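Local coordinates for protein archease, possible chaperone (Thermotoga maritima, PDB 1J5U) that probably activates the tRNA-splicing ligase RtcB by promoting its guanylylation, and binds a calcium ion, at residues A[19-24]-A[115-120]. Numbering follows the deposited sequence.
With CA (calcium ion), chain B.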
loop_
_atom_site.group_PDB
_atom_site.type_symbol
_atom_site.label_atom_id
_atom_site.label_comp_id
_atom_site.label_asym_id
_atom_site.label_seq_id
_atom_site.Cartn_x
_atom_site.Cartn_y
_atom_site.Cartn_z
ATOM N N HIS A 19 1.401 -7.345 17.191
ATOM C CA HIS A 19 0.801 -8.067 16.060
ATOM C C HIS A 19 1.424 -7.540 14.777
ATOM O O HIS A 19 1.888 -6.425 14.759
ATOM C CB HIS A 19 -0.697 -7.778 15.959
ATOM C CG HIS A 19 -1.511 -8.276 17.113
ATOM N ND1 HIS A 19 -1.844 -9.534 17.493
ATOM C CD2 HIS A 19 -2.198 -7.428 17.957
ATOM C CE1 HIS A 19 -2.732 -9.422 18.535
ATOM N NE2 HIS A 19 -2.928 -8.143 18.797
ATOM N N THR A 20 1.472 -8.333 13.715
ATOM C CA THR A 20 1.949 -7.775 12.453
ATOM C C THR A 20 0.649 -7.530 11.680
ATOM O O THR A 20 0.621 -6.796 10.688
ATOM C CB THR A 20 2.889 -8.723 11.681
ATOM O OG1 THR A 20 2.381 -10.060 11.737
ATOM C CG2 THR A 20 4.306 -8.673 12.287
ATOM N N ALA A 21 -0.437 -8.139 12.153
ATOM C CA ALA A 21 -1.744 -7.927 11.530
ATOM C C ALA A 21 -2.482 -6.877 12.350
ATOM O O ALA A 21 -3.240 -7.198 13.274
ATOM C CB ALA A 21 -2.547 -9.242 11.474
ATOM N N ASP A 22 -2.259 -5.609 12.030
ATOM C CA ASP A 22 -2.907 -4.528 12.776
ATOM C C ASP A 22 -4.147 -3.912 12.163
ATOM O O ASP A 22 -5.130 -3.687 12.872
ATOM C CB ASP A 22 -1.908 -3.419 13.085
ATOM C CG ASP A 22 -0.868 -3.852 14.098
ATOM O OD1 ASP A 22 -1.247 -4.257 15.219
ATOM O OD2 ASP A 22 0.324 -3.803 13.766
ATOM N N ILE A 23 -4.107 -3.586 10.875
ATOM C CA ILE A 23 -5.278 -3.014 10.238
ATOM C C ILE A 23 -5.514 -3.744 8.941
ATOM O O ILE A 23 -4.561 -4.176 8.278
ATOM C CB ILE A 23 -5.145 -1.483 9.970
ATOM C CG1 ILE A 23 -4.065 -1.201 8.935
ATOM C CG2 ILE A 23 -4.811 -0.743 11.275
ATOM C CD1 ILE A 23 -3.988 0.305 8.575
ATOM N N ALA A 24 -6.789 -3.892 8.587
ATOM C CA ALA A 24 -7.160 -4.632 7.399
ATOM C C ALA A 24 -8.200 -3.947 6.538
ATOM O O ALA A 24 -9.094 -3.281 7.047
ATOM C CB ALA A 24 -7.686 -6.003 7.808
ATOM N N THR A 115 1.743 -6.767 4.964
ATOM C CA THR A 115 2.141 -8.134 5.290
ATOM C C THR A 115 1.583 -9.091 4.251
ATOM O O THR A 115 0.839 -8.692 3.341
ATOM C CB THR A 115 1.573 -8.578 6.663
ATOM O OG1 THR A 115 0.148 -8.723 6.557
ATOM C CG2 THR A 115 1.892 -7.549 7.738
ATOM N N TYR A 116 1.921 -10.367 4.391
ATOM C CA TYR A 116 1.379 -11.368 3.492
ATOM C C TYR A 116 0.084 -11.946 4.066
ATOM O O TYR A 116 -0.557 -12.778 3.437
ATOM C CB TYR A 116 2.373 -12.513 3.274
ATOM C CG TYR A 116 3.279 -12.316 2.083
ATOM C CD1 TYR A 116 4.629 -12.007 2.250
ATOM C CD2 TYR A 116 2.782 -12.435 0.785
ATOM C CE1 TYR A 116 5.464 -11.821 1.149
ATOM C CE2 TYR A 116 3.603 -12.246 -0.320
ATOM C CZ TYR A 116 4.942 -11.939 -0.132
ATOM O OH TYR A 116 5.752 -11.738 -1.231
ATOM N N HIS A 117 -0.309 -11.485 5.249
ATOM C CA HIS A 117 -1.529 -11.995 5.902
ATOM C C HIS A 117 -2.765 -11.816 5.043
ATOM O O HIS A 117 -3.103 -10.692 4.683
ATOM C CB HIS A 117 -1.792 -11.277 7.231
ATOM C CG HIS A 117 -0.738 -11.492 8.270
ATOM N ND1 HIS A 117 -0.400 -12.745 8.743
ATOM C CD2 HIS A 117 0.038 -10.611 8.945
ATOM C CE1 HIS A 117 0.539 -12.624 9.663
ATOM N NE2 HIS A 117 0.823 -11.341 9.804
ATOM N N LEU A 118 -3.434 -12.921 4.732
ATOM C CA LEU A 118 -4.657 -12.903 3.939
ATOM C C LEU A 118 -4.517 -12.288 2.538
ATOM O O LEU A 118 -5.522 -11.996 1.894
ATOM C CB LEU A 118 -5.760 -12.157 4.719
ATOM C CG LEU A 118 -6.011 -12.715 6.140
ATOM C CD1 LEU A 118 -7.057 -11.863 6.890
ATOM C CD2 LEU A 118 -6.457 -14.178 6.034
ATOM N N LEU A 119 -3.291 -12.075 2.077
ATOM C CA LEU A 119 -3.073 -11.503 0.742
ATOM C C LEU A 119 -3.300 -12.617 -0.278
ATOM O O LEU A 119 -2.500 -13.546 -0.361
ATOM C CB LEU A 119 -1.637 -10.976 0.623
ATOM C CG LEU A 119 -1.309 -10.162 -0.635
ATOM C CD1 LEU A 119 -2.374 -9.047 -0.824
ATOM C CD2 LEU A 119 0.095 -9.560 -0.502
ATOM N N LYS A 120 -4.398 -12.537 -1.027
ATOM C CA LYS A 120 -4.753 -13.544 -2.035
ATOM C C LYS A 120 -5.771 -12.947 -3.009
ATOM O O LYS A 120 -6.904 -12.646 -2.618
ATOM C CB LYS A 120 -5.380 -14.780 -1.360
ATOM C CG LYS A 120 -5.831 -15.891 -2.305
ATOM C CD LYS A 120 -6.721 -16.893 -1.543
ATOM C CE LYS A 120 -6.997 -18.192 -2.322
ATOM N NZ LYS A 120 -7.834 -17.996 -3.557
HETATM CA CA CA B . 2.529 -4.053 14.839
HETATM O O HOH W 1 0.709 -4.218 16.893
HETATM O O HOH W 2 3.252 -2.312 17.013
HETATM O O HOH W 3 4.257 -5.575 16.422
#
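A small surface contact, carried by one side-chain hydrogen bond between Thr20 and His117, joins the calcium-binding turn ahead of strand 23-29 to the broken stretch of strand 113-124. These are the outermost strands of a three-stranded antiparallel sheet, and strand 127-135 runs between them. Thr20 OG1 is hydrogen-bonded to His117 NE2 at 2.8 Å, at the edge of the imidazole and near its plane. The two side chains cross at about a right angle, and Thr20 CB also lies in the ring plane, 3.8 Å from His117 NE2. Ala21 CB adds a looser, oblique approach, 3.9 Å from His117 CD2. A second touch comes from Thr115, whose CG2 packs 3.3 Å from the backbone O of Thr20. With Thr115 OG1 set between its own backbone N and carbonyl carbon (chi1 69°), the hydroxyl accepts from His117 N at 3.1 Å and so forms an ST turn; the same OG1 also bonds to Val133 O on the central strand. A type II beta turn from Tyr116 to Leu119 overlaps it, closed by the bond from Leu119 N to Tyr116 O, and Leu118 takes the positive phi of its third position. On the facing segment, Asp22 and Ile23 form a classic beta bulge opposite Phe134. Next to the bulge lies the calcium ion, bound by His19 O and Asp22 OD2, each at 2.5 Å; Asp135, Thr136 and three waters supply further ligands. One of these waters also donates to Asp22 OD1 at 2.6 Å and accepts from His19 N, tying the carboxylate to the start of the turn.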